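Uncharacterized protein (Legionella longbeachae NSW150, PDB 4JZA) probably removes the 3-phosphate from phosphatidylinositol 3-phosphate, acting as a Legionella phosphoinositide phosphatase in the lipid metabolism of the pathogen-host interaction. Local coordinates at residues D50-D61 with K74-K85. Residues are numbered along the deposited sequence; the frame is centred on the assembly and turned at random.
Sequences DSLHKAFYFLID and KQTLKAYVDECK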
loop_
_atom_site.group_PDB
_atom_site.type_symbol
_atom_site.label_atom_id
_atom_site.label_comp_id
_atom_site.label_asym_id
_atom_site.label_seq_id
_atom_site.Cartn_x
_atom_site.Cartn_y
_atom_site.Cartn_z
ATOM N N ASP A 50 15.651 3.455 2.213
ATOM C CA ASP A 50 15.998 2.197 2.859
ATOM C C ASP A 50 14.818 1.255 2.841
ATOM O O ASP A 50 14.944 0.092 2.520
ATOM C CB ASP A 50 16.508 2.470 4.287
ATOM C CG ASP A 50 16.852 1.188 5.084
ATOM O OD1 ASP A 50 17.769 0.410 4.732
ATOM O OD2 ASP A 50 16.217 0.979 6.117
ATOM N N SER A 51 13.644 1.753 3.121
ATOM C CA SER A 51 12.476 0.866 3.171
ATOM C C SER A 51 12.132 0.258 1.817
ATOM O O SER A 51 11.685 -0.877 1.758
ATOM C CB SER A 51 11.256 1.615 3.721
ATOM O OG SER A 51 10.235 0.722 4.074
ATOM N N LEU A 52 12.295 1.028 0.749
ATOM C CA LEU A 52 11.974 0.552 -0.584
ATOM C C LEU A 52 13.020 -0.434 -1.091
ATOM O O LEU A 52 12.719 -1.374 -1.865
ATOM C CB LEU A 52 11.806 1.731 -1.562
ATOM C CG LEU A 52 10.588 2.613 -1.301
ATOM C CD1 LEU A 52 10.589 3.762 -2.270
ATOM C CD2 LEU A 52 9.269 1.866 -1.412
ATOM N N HIS A 53 14.253 -0.179 -0.688
ATOM C CA HIS A 53 15.352 -1.095 -0.924
ATOM C C HIS A 53 14.936 -2.400 -0.270
ATOM O O HIS A 53 14.766 -3.393 -0.974
ATOM C CB HIS A 53 16.655 -0.488 -0.357
ATOM C CG HIS A 53 17.833 -1.365 -0.451
ATOM N ND1 HIS A 53 18.195 -2.220 0.557
ATOM C CD2 HIS A 53 18.726 -1.551 -1.441
ATOM C CE1 HIS A 53 19.277 -2.893 0.200
ATOM N NE2 HIS A 53 19.640 -2.475 -0.998
ATOM N N LYS A 54 14.679 -2.408 1.040
ATOM C CA LYS A 54 14.172 -3.651 1.641
ATOM C C LYS A 54 12.915 -4.176 0.943
ATOM O O LYS A 54 12.722 -5.368 0.876
ATOM C CB LYS A 54 13.854 -3.478 3.115
ATOM C CG LYS A 54 15.068 -3.574 4.021
ATOM C CD LYS A 54 14.813 -2.862 5.341
ATOM C CE LYS A 54 16.106 -2.752 6.114
ATOM N NZ LYS A 54 16.109 -1.539 6.962
ATOM N N ALA A 55 12.069 -3.326 0.390
ATOM C CA ALA A 55 10.916 -3.861 -0.288
ATOM C C ALA A 55 11.281 -4.581 -1.572
ATOM O O ALA A 55 10.600 -5.543 -1.968
ATOM C CB ALA A 55 9.897 -2.783 -0.573
ATOM N N PHE A 56 12.314 -4.095 -2.257
ATOM C CA PHE A 56 12.805 -4.849 -3.421
ATOM C C PHE A 56 13.266 -6.244 -3.007
ATOM O O PHE A 56 12.912 -7.219 -3.674
ATOM C CB PHE A 56 13.937 -4.159 -4.175
ATOM C CG PHE A 56 14.408 -4.915 -5.387
ATOM C CD1 PHE A 56 13.941 -6.125 -5.706
ATOM C CD2 PHE A 56 15.257 -4.368 -6.217
ATOM C CE1 PHE A 56 14.370 -6.806 -6.821
ATOM C CE2 PHE A 56 15.664 -5.031 -7.356
ATOM C CZ PHE A 56 15.230 -6.250 -7.643
ATOM N N TYR A 57 14.043 -6.331 -1.928
ATOM C CA TYR A 57 14.506 -7.605 -1.439
ATOM C C TYR A 57 13.351 -8.507 -1.061
ATOM O O TYR A 57 13.360 -9.683 -1.413
ATOM C CB TYR A 57 15.462 -7.459 -0.263
ATOM C CG TYR A 57 16.873 -7.207 -0.703
ATOM C CD1 TYR A 57 17.211 -6.033 -1.345
ATOM C CD2 TYR A 57 17.870 -8.158 -0.503
ATOM C CE1 TYR A 57 18.508 -5.781 -1.754
ATOM C CE2 TYR A 57 19.178 -7.924 -0.910
ATOM C CZ TYR A 57 19.496 -6.723 -1.527
ATOM O OH TYR A 57 20.801 -6.456 -1.934
ATOM N N PHE A 58 12.335 -7.987 -0.386
ATOM C CA PHE A 58 11.199 -8.835 -0.093
ATOM C C PHE A 58 10.617 -9.408 -1.372
ATOM O O PHE A 58 10.207 -10.574 -1.437
ATOM C CB PHE A 58 10.122 -8.039 0.595
ATOM C CG PHE A 58 8.993 -8.876 1.107
ATOM C CD1 PHE A 58 7.920 -9.150 0.303
ATOM C CD2 PHE A 58 9.011 -9.356 2.398
ATOM C CE1 PHE A 58 6.901 -9.912 0.751
ATOM C CE2 PHE A 58 7.983 -10.125 2.870
ATOM C CZ PHE A 58 6.927 -10.399 2.042
ATOM N N LEU A 59 10.538 -8.569 -2.383
ATOM C CA LEU A 59 9.882 -8.915 -3.643
ATOM C C LEU A 59 10.619 -10.047 -4.311
ATOM O O LEU A 59 10.016 -11.028 -4.769
ATOM C CB LEU A 59 9.836 -7.672 -4.540
ATOM C CG LEU A 59 9.262 -7.834 -5.930
ATOM C CD1 LEU A 59 7.823 -8.309 -5.941
ATOM C CD2 LEU A 59 9.424 -6.517 -6.672
ATOM N N ILE A 60 11.938 -9.921 -4.357
ATOM C CA ILE A 60 12.739 -10.870 -5.109
ATOM C C ILE A 60 12.829 -12.215 -4.399
ATOM O O ILE A 60 12.868 -13.259 -5.055
ATOM C CB ILE A 60 14.115 -10.293 -5.504
ATOM C CG1 ILE A 60 14.718 -11.109 -6.648
ATOM C CG2 ILE A 60 15.053 -10.224 -4.322
ATOM C CD1 ILE A 60 15.767 -10.352 -7.449
ATOM N N ASP A 61 12.837 -12.187 -3.073
ATOM C CA ASP A 61 12.826 -13.406 -2.284
ATOM C C ASP A 61 11.416 -14.061 -2.288
ATOM O O ASP A 61 11.299 -15.244 -2.140
ATOM C CB ASP A 61 13.299 -13.125 -0.835
ATOM C CG ASP A 61 14.796 -12.712 -0.746
ATOM O OD1 ASP A 61 15.529 -12.865 -1.744
ATOM O OD2 ASP A 61 15.237 -12.213 0.309
ATOM N N LYS A 74 19.428 -13.109 -9.897
ATOM C CA LYS A 74 19.119 -12.440 -8.671
ATOM C C LYS A 74 20.340 -11.681 -8.157
ATOM O O LYS A 74 20.256 -10.530 -7.735
ATOM C CB LYS A 74 18.652 -13.445 -7.638
ATOM C CG LYS A 74 17.290 -14.050 -7.951
ATOM C CD LYS A 74 16.814 -14.904 -6.787
ATOM C CE LYS A 74 15.799 -15.944 -7.247
ATOM N NZ LYS A 74 14.797 -16.230 -6.182
ATOM N N GLN A 75 21.487 -12.307 -8.212
ATOM C CA GLN A 75 22.624 -11.645 -7.664
ATOM C C GLN A 75 22.955 -10.339 -8.451
ATOM O O GLN A 75 23.244 -9.288 -7.872
ATOM C CB GLN A 75 23.728 -12.667 -7.557
ATOM C CG GLN A 75 25.123 -12.135 -7.504
ATOM C CD GLN A 75 26.125 -13.154 -8.060
ATOM O OE1 GLN A 75 25.767 -14.153 -8.746
ATOM N NE2 GLN A 75 27.401 -12.890 -7.789
ATOM N N THR A 76 22.845 -10.357 -9.770
ATOM C CA THR A 76 23.073 -9.135 -10.514
ATOM C C THR A 76 22.043 -8.050 -10.148
ATOM O O THR A 76 22.437 -6.899 -9.979
ATOM C CB THR A 76 23.037 -9.368 -12.019
ATOM O OG1 THR A 76 24.149 -10.190 -12.432
ATOM C CG2 THR A 76 23.104 -8.034 -12.747
ATOM N N LEU A 77 20.755 -8.398 -10.032
ATOM C CA LEU A 77 19.746 -7.415 -9.643
ATOM C C LEU A 77 19.993 -6.779 -8.301
ATOM O O LEU A 77 19.969 -5.553 -8.135
ATOM C CB LEU A 77 18.375 -8.047 -9.594
ATOM C CG LEU A 77 17.943 -8.599 -10.961
ATOM C CD1 LEU A 77 16.458 -8.897 -11.050
ATOM C CD2 LEU A 77 18.316 -7.660 -12.089
ATOM N N LYS A 78 20.260 -7.604 -7.318
ATOM C CA LYS A 78 20.503 -7.108 -5.985
ATOM C C LYS A 78 21.745 -6.246 -5.955
ATOM O O LYS A 78 21.804 -5.267 -5.249
ATOM C CB LYS A 78 20.662 -8.268 -5.015
ATOM C CG LYS A 78 19.379 -8.986 -4.686
ATOM C CD LYS A 78 19.693 -10.258 -3.920
ATOM C CE LYS A 78 18.401 -10.813 -3.353
ATOM N NZ LYS A 78 18.532 -12.116 -2.645
ATOM N N ALA A 79 22.774 -6.611 -6.673
ATOM C CA ALA A 79 23.940 -5.743 -6.664
ATOM C C ALA A 79 23.556 -4.374 -7.272
ATOM O O ALA A 79 23.972 -3.337 -6.740
ATOM C CB ALA A 79 25.125 -6.376 -7.385
ATOM N N TYR A 80 22.747 -4.367 -8.334
ATOM C CA TYR A 80 22.361 -3.099 -8.994
ATOM C C TYR A 80 21.542 -2.217 -8.069
ATOM O O TYR A 80 21.767 -1.037 -7.912
ATOM C CB TYR A 80 21.577 -3.349 -10.300
ATOM C CG TYR A 80 21.021 -2.097 -10.945
ATOM C CD1 TYR A 80 21.854 -1.158 -11.515
ATOM C CD2 TYR A 80 19.649 -1.868 -10.993
ATOM C CE1 TYR A 80 21.349 -0.016 -12.104
ATOM C CE2 TYR A 80 19.125 -0.729 -11.582
ATOM C CZ TYR A 80 19.984 0.203 -12.130
ATOM O OH TYR A 80 19.489 1.368 -12.703
ATOM N N VAL A 81 20.603 -2.824 -7.418
ATOM C CA VAL A 81 19.810 -2.137 -6.427
ATOM C C VAL A 81 20.587 -1.635 -5.261
ATOM O O VAL A 81 20.338 -0.544 -4.812
ATOM C CB VAL A 81 18.710 -3.066 -6.004
ATOM C CG1 VAL A 81 18.121 -2.651 -4.705
ATOM C CG2 VAL A 81 17.700 -2.997 -7.112
ATOM N N ASP A 82 21.547 -2.409 -4.788
ATOM C CA ASP A 82 22.498 -1.921 -3.802
ATOM C C ASP A 82 23.304 -0.722 -4.261
ATOM O O ASP A 82 23.583 0.175 -3.435
ATOM C CB ASP A 82 23.451 -3.025 -3.338
ATOM C CG ASP A 82 22.752 -4.103 -2.486
ATOM O OD1 ASP A 82 21.605 -3.953 -2.058
ATOM O OD2 ASP A 82 23.345 -5.123 -2.199
ATOM N N GLU A 83 23.678 -0.659 -5.541
ATOM C CA GLU A 83 24.456 0.488 -5.989
ATOM C C GLU A 83 23.558 1.695 -6.059
ATOM O O GLU A 83 24.009 2.792 -5.716
ATOM C CB GLU A 83 25.194 0.268 -7.315
ATOM C CG GLU A 83 26.495 -0.521 -7.142
ATOM C CD GLU A 83 27.301 -0.692 -8.450
ATOM O OE1 GLU A 83 27.622 0.375 -9.053
ATOM O OE2 GLU A 83 27.616 -1.869 -8.862
ATOM N N CYS A 84 22.305 1.503 -6.499
ATOM C CA CYS A 84 21.363 2.627 -6.624
ATOM C C CYS A 84 21.171 3.247 -5.254
ATOM O O CYS A 84 21.051 4.461 -5.120
ATOM C CB CYS A 84 20.004 2.178 -7.142
ATOM S SG CYS A 84 19.963 1.595 -8.847
ATOM N N LYS A 85 21.114 2.394 -4.240
ATOM C CA LYS A 85 20.969 2.853 -2.881
ATOM C C LYS A 85 22.197 3.585 -2.392
ATOM O O LYS A 85 22.068 4.585 -1.711
ATOM C CB LYS A 85 20.668 1.718 -1.888
ATOM C CG LYS A 85 20.409 2.304 -0.501
ATOM C CD LYS A 85 20.092 1.295 0.567
ATOM C CE LYS A 85 20.404 1.951 1.901
ATOM N NZ LYS A 85 20.059 1.033 2.993
#
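H53 and Y57, one turn apart on helix 50-61, both donate to a single oxygen of D82 on helix 74-85. H53 NE2 lies 2.7 Å from D82 OD1 with an N-H...O angle of 155°, and the acceptor stays close to the imidazole plane, so the ring edge makes this bond. Y57 OH reaches D82 OD1 at 2.6 Å, on the syn side of that oxygen and tilted out of the carboxylate plane; phenol ring and carboxylate are nearly coplanar.

Lysine chains pack against both rings. K85 lays CD over one face of H53, 3.8 Å from the centroid and near the normal, while Y57 CD1 lies more loosely above the rim of the opposite face. K78 CG makes a more off-centre CH-pi contact with Y57. K85 runs on past the imidazole to D50, its chain extended and CG trans to N (chi1 -175°), and there K85 NZ meets D50 OD1 at 2.9 Å. The other oxygen of D50 holds K54 in a salt bridge within its own helix. Toward the other end, K78 NZ forms a longer salt bridge with D61 OD1, 3.2 Å apart.

Behind this polar row, F56, I60, L77 and V81 form the apolar seam; I60 CD1 meets L77 CD1 at 3.9 Å. L112 of helix 95-116 touches F56, and L681 of helix 676-702 touches L77, extending the seam into a helical bundle. The two axes run antiparallel at 175°, 10.7 Å apart, consistent with a helical hairpin. Two donors on D82 OD1 would be expected to stabilise its carboxylate form, and D50, with a lysine at each oxygen, probably offsets the like charges of K54 and K85.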